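Local atomic coordinates of type III restriction-modification enzyme EcoP15I Res subunit (Escherichia coli, PDB entry 4ZCF), a protein that cleaves DNA as the restriction subunit of a type III restriction-modification enzyme, coupling an ATP-dependent helicase-like motor to an endonuclease domain. Residues I113-S118 with P228-T233; M190-S195 with K235-N240; F222-E227 with Y248-G253. One frame throughout, in Å; residues are numbered along the deposited sequence.

Interaction 1: residues I113-S118 with P228-T233; sequences IVPTLS and PHRFPT. With nucleotides of chain E; nucleotides of chain D.
Residues 113-118 run off the end of strand 109-113, through a short loop and into the first turn of helix 117-128, whereas 228-233 begin with a 3-10 turn and continue as loop. The turn is closed by a backbone hydrogen bond from Phe231 N to Pro228 O. The two backbones come nearest at Pro115 and Arg230, whose CA atoms are 6.3 Å apart, and no hydrogen bond joins the segments, so the contact rests on packing of side chains against each other and the backbone. Phe231 makes the largest single contribution, closely followed by Pro115. With CG anti to its carbonyl carbon (chi1 -58°), the Phe231 ring is sent in against the other loop. Its CE1 rests 3.6 Å from Pro115 CB, its CE2 meets Ile113 CG2 at 3.6 Å, and its CZ tip points at the Val114-Pro115 peptide, with Val114 C near the ring plane. These loops follow neighbouring strands of a RecA-like helicase domain: 228-233 opens with the Pro-His that completes the DExH (Walker B) sequence begun by Asp226-Glu227, and Pro115-Thr116 probably corresponds to motif Ia, as in other superfamily 2 helicases. Arg230 crosses Pro115 at about a right angle, its CD 3.6 Å from Pro115 CG, and its extended chain brings one face of the guanidinium to Thr116 OG1. Both loops border the DNA. Leu117 N donates a nearly straight bond of 3.1 Å to OP1 of DA5 in chain E (163°), and Thr116 OG1 adds a weak one to the same oxygen. Thr237, Trp238 and Ile241 of helix 236-242 also touch Phe231.

Interaction 2: residues M190-S195 with K235-N240; sequences MINSKS and KKTWEN. With nucleotides of chain D; nucleotides of chain E.
Asn192 lies across the first turn of helix 236-242, its carboxamide set over Thr237 with OD1 3.4 Å from Thr237 CA. With CG anti to its own carbonyl carbon (chi1 -66°), both ends of the amide face the helix. ND2 donates to Thr237 OG1 at 2.8 Å along a nearly straight path (165°), the hydroxyl lying close to the amide plane. OD1 receives a weak, bent bond from Asn240 ND2, one turn further on; the other end of that amide, Asn240 OD1, is bonded to Lys243 NZ. Beside this polar grip, Ile191 CG2 packs 3.7 Å from Asn240 CB and also touches the Thr237 carbonyl. Thr237 OG1 passes the connection on to DNA: it accepts from Asn192 and donates to OP1 of DT20 in chain D at 2.9 Å, while Thr237 N reaches the same oxygen at 3.2 Å. Asn192 is thus a second-shell residue that holds a phosphate-binding hydroxyl in place. Next along the chain, Ser193 OG donates to OP1 of DA7 in chain E and accepts from Ser195 N in an ST turn. A helix N terminus meeting a backbone phosphate, as at Thr237, is typical of sequence-independent DNA binding by superfamily 2 helicase domains.

Interaction 3: residues F222-E227 with Y248-G253; sequences FIIIDE and YIIRYG. With AMP (adenosine monophosphate), chain H.
Strands 222-226 and 248-253 are neighbours in the parallel sheet of the RecA-like domain, joined through helix 236-242 as a beta-alpha-beta crossover. Their axes approach to 4.6 Å and diverge by 18°, and the side chains interlock on both faces. On the face of Ile224, Ile250 and Tyr252, Ile224 fills the hollow between the other two: its CD1 touches Ile250 CD1 at 3.7 Å, and its CG2 butts against Tyr252 CD1 at 3.8 Å. Toward the N-terminal ends of the strands, on the same face, Phe222 and Tyr248 lie side by side with oblique rings, Tyr248 CB lying over one face of the Phe222 ring. On the reverse face, Ile225 CD1 nestles against Ile249 CG2 at 3.5 Å, while the guanidinium of Arg251 turns off to a salt bridge with Asp81. Strand 222-226 ends at Asp226, which with Glu227 forms the Asp-Glu of the Walker B motif. Asp226 CG is anti to the backbone N (chi1 -155°); its OD2 bonds to Tyr94 OH and lies 3.0 Å from AMP O3P, and Glu227 OE1 pairs with Lys90. An alanine at Asp226 would remove the carboxylate, and with it the tie to Tyr94 and the contact with the phosphate, and would probably disturb nucleotide binding. Five backbone hydrogen bonds join the two segments; in one, Tyr252 N approaches Ile225 O almost along its C=O axis, at 2.6 Å.

In the fold
From the N terminus, residues 113-118 come first, and interaction 1 is closed only when 228-233 arrives. Within that span lie 190-195, whose partner 235-240 comes later, and 222-227, which meets 248-253 only after helix 236-242. Each pair of interactions therefore crosses, and none nests. Interaction 3 closes the shortest loop, the crossover between adjacent strands, and interaction 1 the longest. Interactions 1 and 3 join where Ile113 N probably hydrogen-bonds to Ile224 O, between the adjacent strands 109-113 and 222-226, and where Pro228 packs on Tyr252. Trp238, on the helix of interaction 2, packs against Ile225 of interaction 3. Sheet, nucleotide site and DNA-facing loops are thereby tied together within one helicase domain.

Interaction 1: residues I113-S118 with P228-T233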
# COMPACT_ATOMS: atom_id res chain seq x y z
N ILE C 113 25.09 2.57 0.39
CA ILE C 113 25.23 1.15 0.09
C ILE C 113 25.82 0.38 1.29
O ILE C 113 26.89 0.72 1.80
CB ILE C 113 25.84 0.86 -1.30
CG1 ILE C 113 25.10 1.71 -2.37
CG2 ILE C 113 25.76 -0.66 -1.63
CD1 ILE C 113 25.54 1.60 -3.81
N VAL C 114 25.04 -0.60 1.79
CA VAL C 114 25.38 -1.39 2.98
C VAL C 114 25.58 -2.86 2.60
O VAL C 114 25.03 -3.28 1.59
CB VAL C 114 24.43 -1.15 4.21
CG1 VAL C 114 24.49 0.31 4.69
CG2 VAL C 114 22.99 -1.58 3.92
N PRO C 115 26.43 -3.65 3.28
CA PRO C 115 26.66 -5.02 2.81
C PRO C 115 25.79 -6.12 3.44
O PRO C 115 25.80 -7.27 2.96
CB PRO C 115 28.12 -5.25 3.18
CG PRO C 115 28.32 -4.43 4.45
CD PRO C 115 27.28 -3.34 4.46
N THR C 116 25.07 -5.76 4.53
CA THR C 116 24.36 -6.66 5.44
C THR C 116 22.99 -6.13 5.91
O THR C 116 22.79 -4.92 5.95
CB THR C 116 25.38 -7.00 6.56
OG1 THR C 116 25.94 -8.31 6.38
CG2 THR C 116 24.90 -6.75 7.95
N LEU C 117 22.05 -7.04 6.24
CA LEU C 117 20.72 -6.67 6.73
C LEU C 117 20.76 -6.01 8.10
O LEU C 117 19.94 -5.12 8.36
CB LEU C 117 19.76 -7.86 6.76
CG LEU C 117 19.30 -8.42 5.42
CD1 LEU C 117 18.49 -9.68 5.64
CD2 LEU C 117 18.53 -7.37 4.59
N SER C 118 21.69 -6.44 8.98
CA SER C 118 21.87 -5.89 10.33
C SER C 118 22.38 -4.44 10.26
O SER C 118 21.94 -3.59 11.04
CB SER C 118 22.84 -6.74 11.14
OG SER C 118 22.55 -8.12 11.07
N PRO C 228 33.98 -1.03 3.25
CA PRO C 228 34.33 -1.25 1.83
C PRO C 228 35.00 -2.57 1.51
O PRO C 228 35.09 -2.93 0.34
CB PRO C 228 35.21 -0.05 1.48
CG PRO C 228 35.78 0.38 2.76
CD PRO C 228 34.78 0.07 3.82
N HIS C 229 35.48 -3.28 2.56
CA HIS C 229 36.14 -4.57 2.48
C HIS C 229 35.16 -5.70 2.11
O HIS C 229 35.60 -6.80 1.80
CB HIS C 229 36.85 -4.88 3.81
CG HIS C 229 35.95 -4.95 5.01
ND1 HIS C 229 35.62 -6.17 5.60
CD2 HIS C 229 35.39 -3.96 5.74
CE1 HIS C 229 34.87 -5.87 6.65
NE2 HIS C 229 34.71 -4.55 6.78
N ARG C 230 33.85 -5.41 2.15
CA ARG C 230 32.78 -6.35 1.84
C ARG C 230 32.25 -6.14 0.42
O ARG C 230 31.31 -6.81 -0.01
CB ARG C 230 31.68 -6.27 2.90
CG ARG C 230 32.02 -7.04 4.17
CD ARG C 230 30.91 -6.85 5.19
NE ARG C 230 30.78 -7.97 6.13
CZ ARG C 230 30.24 -9.15 5.84
NH1 ARG C 230 29.81 -9.41 4.61
NH2 ARG C 230 30.16 -10.09 6.76
N PHE C 231 32.93 -5.25 -0.32
CA PHE C 231 32.64 -4.91 -1.71
C PHE C 231 33.97 -5.00 -2.48
O PHE C 231 34.54 -3.96 -2.82
CB PHE C 231 32.04 -3.49 -1.80
CG PHE C 231 30.77 -3.26 -1.01
CD1 PHE C 231 30.83 -2.95 0.35
CD2 PHE C 231 29.53 -3.29 -1.63
CE1 PHE C 231 29.66 -2.72 1.07
CE2 PHE C 231 28.37 -3.05 -0.90
CZ PHE C 231 28.44 -2.76 0.44
N PRO C 232 34.54 -6.22 -2.70
CA PRO C 232 35.83 -6.31 -3.41
C PRO C 232 35.73 -5.86 -4.87
O PRO C 232 35.02 -6.48 -5.66
CB PRO C 232 36.25 -7.78 -3.25
CG PRO C 232 35.22 -8.42 -2.33
CD PRO C 232 34.01 -7.57 -2.37
N THR C 233 36.43 -4.75 -5.21
CA THR C 233 36.46 -4.05 -6.50
C THR C 233 36.40 -4.87 -7.80
O THR C 233 35.81 -4.39 -8.78
CB THR C 233 37.60 -3.03 -6.54
P DA E 5 22.34 -11.15 6.01
OP1 DA E 5 23.09 -9.95 6.45
OP2 DA E 5 21.22 -11.63 6.86
O5' DA E 5 21.86 -10.86 4.52
C5' DA E 5 21.22 -11.89 3.82
C4' DA E 5 20.94 -11.56 2.37
O4' DA E 5 21.42 -12.68 1.59
C3' DA E 5 19.45 -11.40 2.07
O3' DA E 5 19.20 -10.21 1.28
C2' DA E 5 19.05 -12.70 1.37
C1' DA E 5 20.36 -13.37 0.96
N9 DA E 5 20.43 -14.82 1.21
C8 DA E 5 20.35 -15.49 2.41
N7 DA E 5 20.40 -16.80 2.29
C5 DA E 5 20.53 -17.01 0.91
C6 DA E 5 20.61 -18.17 0.10
N6 DA E 5 20.66 -19.41 0.59
N1 DA E 5 20.78 -18.01 -1.24
C2 DA E 5 20.75 -16.78 -1.77
N3 DA E 5 20.67 -15.63 -1.10
C4 DA E 5 20.57 -15.80 0.23
P DT D 20 30.85 -10.39 -4.35
OP1 DT D 20 30.96 -8.94 -4.61
OP2 DT D 20 31.64 -11.32 -5.18
O5' DT D 20 31.19 -10.67 -2.82
C5' DT D 20 30.66 -9.82 -1.82
C4' DT D 20 30.99 -10.37 -0.44
O4' DT D 20 30.45 -11.71 -0.32
C3' DT D 20 32.48 -10.46 -0.13
O3' DT D 20 32.75 -9.81 1.09
C2' DT D 20 32.80 -11.95 -0.06
C1' DT D 20 31.43 -12.58 0.20
N1 DT D 20 31.26 -13.98 -0.36
C2 DT D 20 31.07 -15.04 0.51
O2 DT D 20 31.02 -14.93 1.73
N3 DT D 20 30.94 -16.27 -0.11
C4 DT D 20 31.01 -16.54 -1.47
O4 DT D 20 30.90 -17.72 -1.83
C5 DT D 20 31.22 -15.38 -2.32
C7 DT D 20 31.29 -15.50 -3.82
C6 DT D 20 31.34 -14.19 -1.73

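Interaction 2: residues M190-S195 with K235-N240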
# COMPACT_ATOMS: atom_id res chain seq x y z
N MET C 190 20.36 -6.78 -2.62
CA MET C 190 19.43 -6.04 -3.46
C MET C 190 20.10 -5.39 -4.66
O MET C 190 19.49 -5.31 -5.73
CB MET C 190 18.57 -5.04 -2.66
CG MET C 190 17.48 -5.72 -1.79
SD MET C 190 16.45 -6.96 -2.64
CE MET C 190 15.60 -5.95 -3.86
N ILE C 191 21.38 -4.97 -4.50
CA ILE C 191 22.18 -4.42 -5.59
C ILE C 191 22.35 -5.55 -6.66
O ILE C 191 22.20 -5.30 -7.86
CB ILE C 191 23.55 -3.91 -5.01
CG1 ILE C 191 23.39 -2.59 -4.22
CG2 ILE C 191 24.67 -3.81 -6.06
CD1 ILE C 191 23.30 -1.27 -5.03
N ASN C 192 22.58 -6.80 -6.18
CA ASN C 192 22.79 -8.02 -6.98
C ASN C 192 21.53 -8.73 -7.47
O ASN C 192 21.66 -9.72 -8.19
CB ASN C 192 23.72 -8.98 -6.26
CG ASN C 192 25.12 -8.44 -6.11
OD1 ASN C 192 25.55 -7.56 -6.87
ND2 ASN C 192 25.84 -8.94 -5.12
N SER C 193 20.34 -8.23 -7.12
CA SER C 193 19.07 -8.80 -7.56
C SER C 193 18.74 -8.42 -9.00
O SER C 193 18.97 -7.28 -9.38
CB SER C 193 17.95 -8.34 -6.65
OG SER C 193 16.72 -8.85 -7.13
N LYS C 194 18.11 -9.35 -9.77
CA LYS C 194 17.66 -9.10 -11.15
C LYS C 194 16.54 -8.05 -11.18
O LYS C 194 16.32 -7.43 -12.22
CB LYS C 194 17.19 -10.39 -11.86
CG LYS C 194 15.99 -11.09 -11.23
CD LYS C 194 15.02 -11.66 -12.26
CE LYS C 194 13.62 -11.73 -11.70
NZ LYS C 194 12.61 -12.09 -12.74
N SER C 195 15.86 -7.84 -10.03
CA SER C 195 14.81 -6.85 -9.81
C SER C 195 15.26 -5.43 -10.23
O SER C 195 14.44 -4.63 -10.66
CB SER C 195 14.40 -6.86 -8.33
OG SER C 195 13.21 -6.12 -8.10
N LYS C 235 35.00 -7.91 -8.05
CA LYS C 235 33.81 -8.76 -7.91
C LYS C 235 32.45 -8.16 -8.38
O LYS C 235 32.38 -6.97 -8.73
CB LYS C 235 33.76 -9.34 -6.48
CG LYS C 235 35.04 -10.05 -6.02
CD LYS C 235 35.14 -11.47 -6.56
CE LYS C 235 36.47 -12.10 -6.26
NZ LYS C 235 36.59 -13.44 -6.90
N LYS C 236 31.39 -9.00 -8.39
CA LYS C 236 30.03 -8.69 -8.84
C LYS C 236 29.39 -7.47 -8.20
O LYS C 236 29.00 -6.56 -8.94
CB LYS C 236 29.11 -9.92 -8.74
CG LYS C 236 27.71 -9.72 -9.32
CD LYS C 236 27.58 -10.16 -10.78
CE LYS C 236 26.34 -9.60 -11.45
NZ LYS C 236 25.07 -10.11 -10.83
N THR C 237 29.24 -7.45 -6.85
CA THR C 237 28.60 -6.34 -6.13
C THR C 237 29.16 -4.98 -6.58
O THR C 237 28.38 -4.10 -6.96
CB THR C 237 28.66 -6.51 -4.60
OG1 THR C 237 28.31 -7.85 -4.23
CG2 THR C 237 27.74 -5.53 -3.87
N TRP C 238 30.51 -4.84 -6.58
CA TRP C 238 31.17 -3.61 -7.00
C TRP C 238 30.90 -3.25 -8.45
O TRP C 238 30.67 -2.08 -8.75
CB TRP C 238 32.68 -3.61 -6.70
CG TRP C 238 33.30 -2.28 -6.98
CD1 TRP C 238 33.88 -1.88 -8.15
CD2 TRP C 238 33.21 -1.11 -6.16
NE1 TRP C 238 34.20 -0.54 -8.08
CE2 TRP C 238 33.81 -0.05 -6.87
CE3 TRP C 238 32.72 -0.86 -4.86
CZ2 TRP C 238 33.94 1.24 -6.33
CZ3 TRP C 238 32.85 0.41 -4.33
CH2 TRP C 238 33.45 1.44 -5.06
N GLU C 239 30.90 -4.26 -9.36
CA GLU C 239 30.65 -4.02 -10.79
C GLU C 239 29.25 -3.48 -11.05
O GLU C 239 29.09 -2.65 -11.94
CB GLU C 239 30.99 -5.24 -11.67
CG GLU C 239 32.47 -5.63 -11.69
CD GLU C 239 33.48 -4.64 -12.25
OE1 GLU C 239 33.47 -4.42 -13.48
OE2 GLU C 239 34.31 -4.14 -11.46
N ASN C 240 28.27 -3.89 -10.22
CA ASN C 240 26.88 -3.42 -10.28
C ASN C 240 26.74 -1.98 -9.83
O ASN C 240 25.90 -1.26 -10.39
CB ASN C 240 25.95 -4.31 -9.47
CG ASN C 240 25.64 -5.65 -10.08
OD1 ASN C 240 25.65 -5.83 -11.30
ND2 ASN C 240 25.30 -6.60 -9.23
P DT D 20 30.85 -10.39 -4.35
OP1 DT D 20 30.96 -8.94 -4.61
OP2 DT D 20 31.64 -11.32 -5.18
O5' DT D 20 31.19 -10.67 -2.82
C5' DT D 20 30.66 -9.82 -1.82
C4' DT D 20 30.99 -10.37 -0.44
O4' DT D 20 30.45 -11.71 -0.32
C3' DT D 20 32.48 -10.46 -0.13
O3' DT D 20 32.75 -9.81 1.09
C2' DT D 20 32.80 -11.95 -0.06
C1' DT D 20 31.43 -12.58 0.20
N1 DT D 20 31.26 -13.98 -0.36
C2 DT D 20 31.07 -15.04 0.51
O2 DT D 20 31.02 -14.93 1.73
N3 DT D 20 30.94 -16.27 -0.11
C4 DT D 20 31.01 -16.54 -1.47
O4 DT D 20 30.90 -17.72 -1.83
C5 DT D 20 31.22 -15.38 -2.32
C7 DT D 20 31.29 -15.50 -3.82
C6 DT D 20 31.34 -14.19 -1.73
P DA D 19 27.29 -13.99 -8.33
OP1 DA D 19 26.55 -13.07 -9.26
OP2 DA D 19 28.40 -14.83 -8.86
O5' DA D 19 27.91 -13.19 -7.09
C5' DA D 19 27.23 -12.12 -6.49
C4' DA D 19 27.39 -12.16 -4.99
O4' DA D 19 26.77 -13.33 -4.43
C3' DA D 19 28.79 -12.15 -4.41
O3' DA D 19 29.31 -10.81 -4.49
C2' DA D 19 28.45 -12.55 -2.97
C1' DA D 19 27.21 -13.44 -3.10
N9 DA D 19 27.42 -14.86 -2.80
C8 DA D 19 27.59 -15.89 -3.70
N7 DA D 19 27.69 -17.07 -3.14
C5 DA D 19 27.62 -16.81 -1.78
C6 DA D 19 27.66 -17.64 -0.64
N6 DA D 19 27.80 -18.96 -0.74
N1 DA D 19 27.56 -17.08 0.60
C2 DA D 19 27.39 -15.75 0.69
N3 DA D 19 27.34 -14.85 -0.32
C4 DA D 19 27.45 -15.45 -1.54
P DA E 7 14.63 -10.32 -4.82
OP1 DA E 7 14.75 -9.35 -5.92
OP2 DA E 7 13.74 -9.97 -3.69
O5' DA E 7 14.20 -11.74 -5.43
C5' DA E 7 15.01 -12.36 -6.44
C4' DA E 7 14.34 -13.62 -6.96
O4' DA E 7 14.54 -14.73 -6.04
C3' DA E 7 12.84 -13.53 -7.26
O3' DA E 7 12.61 -14.01 -8.59
C2' DA E 7 12.18 -14.34 -6.14
C1' DA E 7 13.29 -15.28 -5.68
N9 DA E 7 13.35 -15.58 -4.26
C8 DA E 7 13.18 -14.75 -3.17
N7 DA E 7 13.37 -15.34 -2.01
C5 DA E 7 13.71 -16.63 -2.35
C6 DA E 7 14.01 -17.78 -1.60
N6 DA E 7 14.04 -17.82 -0.25
N1 DA E 7 14.32 -18.92 -2.29
C2 DA E 7 14.26 -18.93 -3.63
N3 DA E 7 14.01 -17.90 -4.44
C4 DA E 7 13.74 -16.78 -3.73

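Interaction 3: residues F222-E227 with Y248-G253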
# COMPACT_ATOMS: atom_id res chain seq x y z
N PHE C 222 25.46 10.57 -5.44
CA PHE C 222 26.64 10.57 -4.58
C PHE C 222 26.49 9.30 -3.73
O PHE C 222 25.49 9.16 -3.01
CB PHE C 222 26.70 11.85 -3.70
CG PHE C 222 27.60 12.94 -4.24
CD1 PHE C 222 27.33 13.55 -5.46
CD2 PHE C 222 28.73 13.35 -3.54
CE1 PHE C 222 28.16 14.56 -5.95
CE2 PHE C 222 29.55 14.35 -4.04
CZ PHE C 222 29.27 14.95 -5.24
N ILE C 223 27.42 8.34 -3.88
CA ILE C 223 27.34 7.04 -3.20
C ILE C 223 28.29 6.88 -2.05
O ILE C 223 29.48 7.09 -2.22
CB ILE C 223 27.45 5.84 -4.19
CG1 ILE C 223 26.43 5.95 -5.34
CG2 ILE C 223 27.33 4.51 -3.44
CD1 ILE C 223 26.50 4.83 -6.33
N ILE C 224 27.76 6.42 -0.89
CA ILE C 224 28.46 6.11 0.35
C ILE C 224 28.59 4.58 0.45
O ILE C 224 27.60 3.87 0.29
CB ILE C 224 27.68 6.66 1.58
CG1 ILE C 224 27.33 8.18 1.48
CG2 ILE C 224 28.32 6.27 2.93
CD1 ILE C 224 28.48 9.18 1.55
N ILE C 225 29.80 4.08 0.75
CA ILE C 225 30.04 2.66 0.96
C ILE C 225 30.47 2.40 2.41
O ILE C 225 31.51 2.91 2.85
CB ILE C 225 30.93 1.99 -0.12
CG1 ILE C 225 30.05 1.62 -1.34
CG2 ILE C 225 31.60 0.70 0.41
CD1 ILE C 225 30.27 2.38 -2.44
N ASP C 226 29.62 1.63 3.14
CA ASP C 226 29.79 1.21 4.52
C ASP C 226 30.50 -0.14 4.50
O ASP C 226 30.02 -1.08 3.86
CB ASP C 226 28.41 1.08 5.19
CG ASP C 226 28.41 1.24 6.70
OD1 ASP C 226 29.05 0.43 7.38
OD2 ASP C 226 27.69 2.14 7.20
N GLU C 227 31.65 -0.23 5.20
CA GLU C 227 32.54 -1.42 5.27
C GLU C 227 33.00 -1.77 3.83
O GLU C 227 32.41 -2.65 3.21
CB GLU C 227 31.91 -2.62 6.01
CG GLU C 227 31.06 -2.28 7.24
CD GLU C 227 31.75 -1.91 8.54
OE1 GLU C 227 32.93 -1.47 8.50
OE2 GLU C 227 31.09 -2.03 9.60
N TYR C 248 30.66 10.78 -7.39
CA TYR C 248 31.76 10.49 -6.45
C TYR C 248 31.32 9.41 -5.48
O TYR C 248 30.15 9.38 -5.08
CB TYR C 248 32.15 11.75 -5.64
CG TYR C 248 32.84 12.81 -6.45
CD1 TYR C 248 32.11 13.81 -7.10
CD2 TYR C 248 34.23 12.84 -6.57
CE1 TYR C 248 32.74 14.77 -7.89
CE2 TYR C 248 34.87 13.79 -7.35
CZ TYR C 248 34.12 14.76 -8.01
OH TYR C 248 34.73 15.70 -8.79
N ILE C 249 32.27 8.56 -5.07
CA ILE C 249 32.03 7.47 -4.12
C ILE C 249 32.87 7.67 -2.84
O ILE C 249 34.10 7.69 -2.91
CB ILE C 249 32.26 6.07 -4.78
CG1 ILE C 249 31.29 5.82 -5.96
CG2 ILE C 249 32.17 4.95 -3.76
CD1 ILE C 249 31.89 5.07 -7.10
N ILE C 250 32.20 7.80 -1.67
CA ILE C 250 32.89 7.97 -0.39
C ILE C 250 32.80 6.68 0.44
O ILE C 250 31.70 6.33 0.88
CB ILE C 250 32.50 9.26 0.40
CG1 ILE C 250 32.20 10.48 -0.51
CG2 ILE C 250 33.63 9.61 1.37
CD1 ILE C 250 30.78 10.66 -1.01
N ARG C 251 33.94 5.95 0.62
CA ARG C 251 34.01 4.66 1.33
C ARG C 251 34.39 4.84 2.79
O ARG C 251 35.34 5.57 3.09
CB ARG C 251 34.96 3.66 0.65
CG ARG C 251 34.78 3.50 -0.87
CD ARG C 251 35.67 2.39 -1.44
NE ARG C 251 37.10 2.66 -1.28
CZ ARG C 251 38.08 1.81 -1.57
NH1 ARG C 251 37.81 0.61 -2.06
NH2 ARG C 251 39.35 2.15 -1.36
N TYR C 252 33.67 4.17 3.69
CA TYR C 252 33.87 4.32 5.14
C TYR C 252 34.04 3.01 5.81
O TYR C 252 33.18 2.13 5.70
CB TYR C 252 32.67 5.04 5.78
CG TYR C 252 32.52 6.48 5.35
CD1 TYR C 252 31.87 6.81 4.16
CD2 TYR C 252 32.97 7.52 6.16
CE1 TYR C 252 31.69 8.13 3.78
CE2 TYR C 252 32.80 8.85 5.78
CZ TYR C 252 32.18 9.15 4.58
OH TYR C 252 32.03 10.45 4.18
N GLY C 253 35.12 2.89 6.56
CA GLY C 253 35.38 1.67 7.29
C GLY C 253 36.69 1.64 8.03
O GLY C 253 37.44 2.62 8.03
P AMP H . 27.33 0.80 10.92
O1P AMP H . 27.83 -0.50 10.40
O2P AMP H . 28.54 1.66 10.92
O3P AMP H . 26.51 1.35 9.80
O5' AMP H . 26.53 0.70 12.29
C5' AMP H . 26.94 1.44 13.42
C4' AMP H . 25.78 1.89 14.25
O4' AMP H . 26.24 2.66 15.39
C3' AMP H . 24.89 2.79 13.47
O3' AMP H . 23.87 2.02 12.86
C2' AMP H . 24.38 3.78 14.44
O2' AMP H . 23.13 3.35 14.99
C1' AMP H . 25.38 3.83 15.54
N9 AMP H . 26.12 5.03 15.60
C8 AMP H . 26.99 5.38 14.67
N7 AMP H . 27.58 6.56 15.02
C5 AMP H . 27.02 6.91 16.34
C6 AMP H . 27.15 7.95 17.30
N6 AMP H . 28.04 9.04 17.08
N1 AMP H . 26.40 7.89 18.43
C2 AMP H . 25.55 6.90 18.67
N3 AMP H . 25.38 5.90 17.81
C4 AMP H . 26.07 5.84 16.65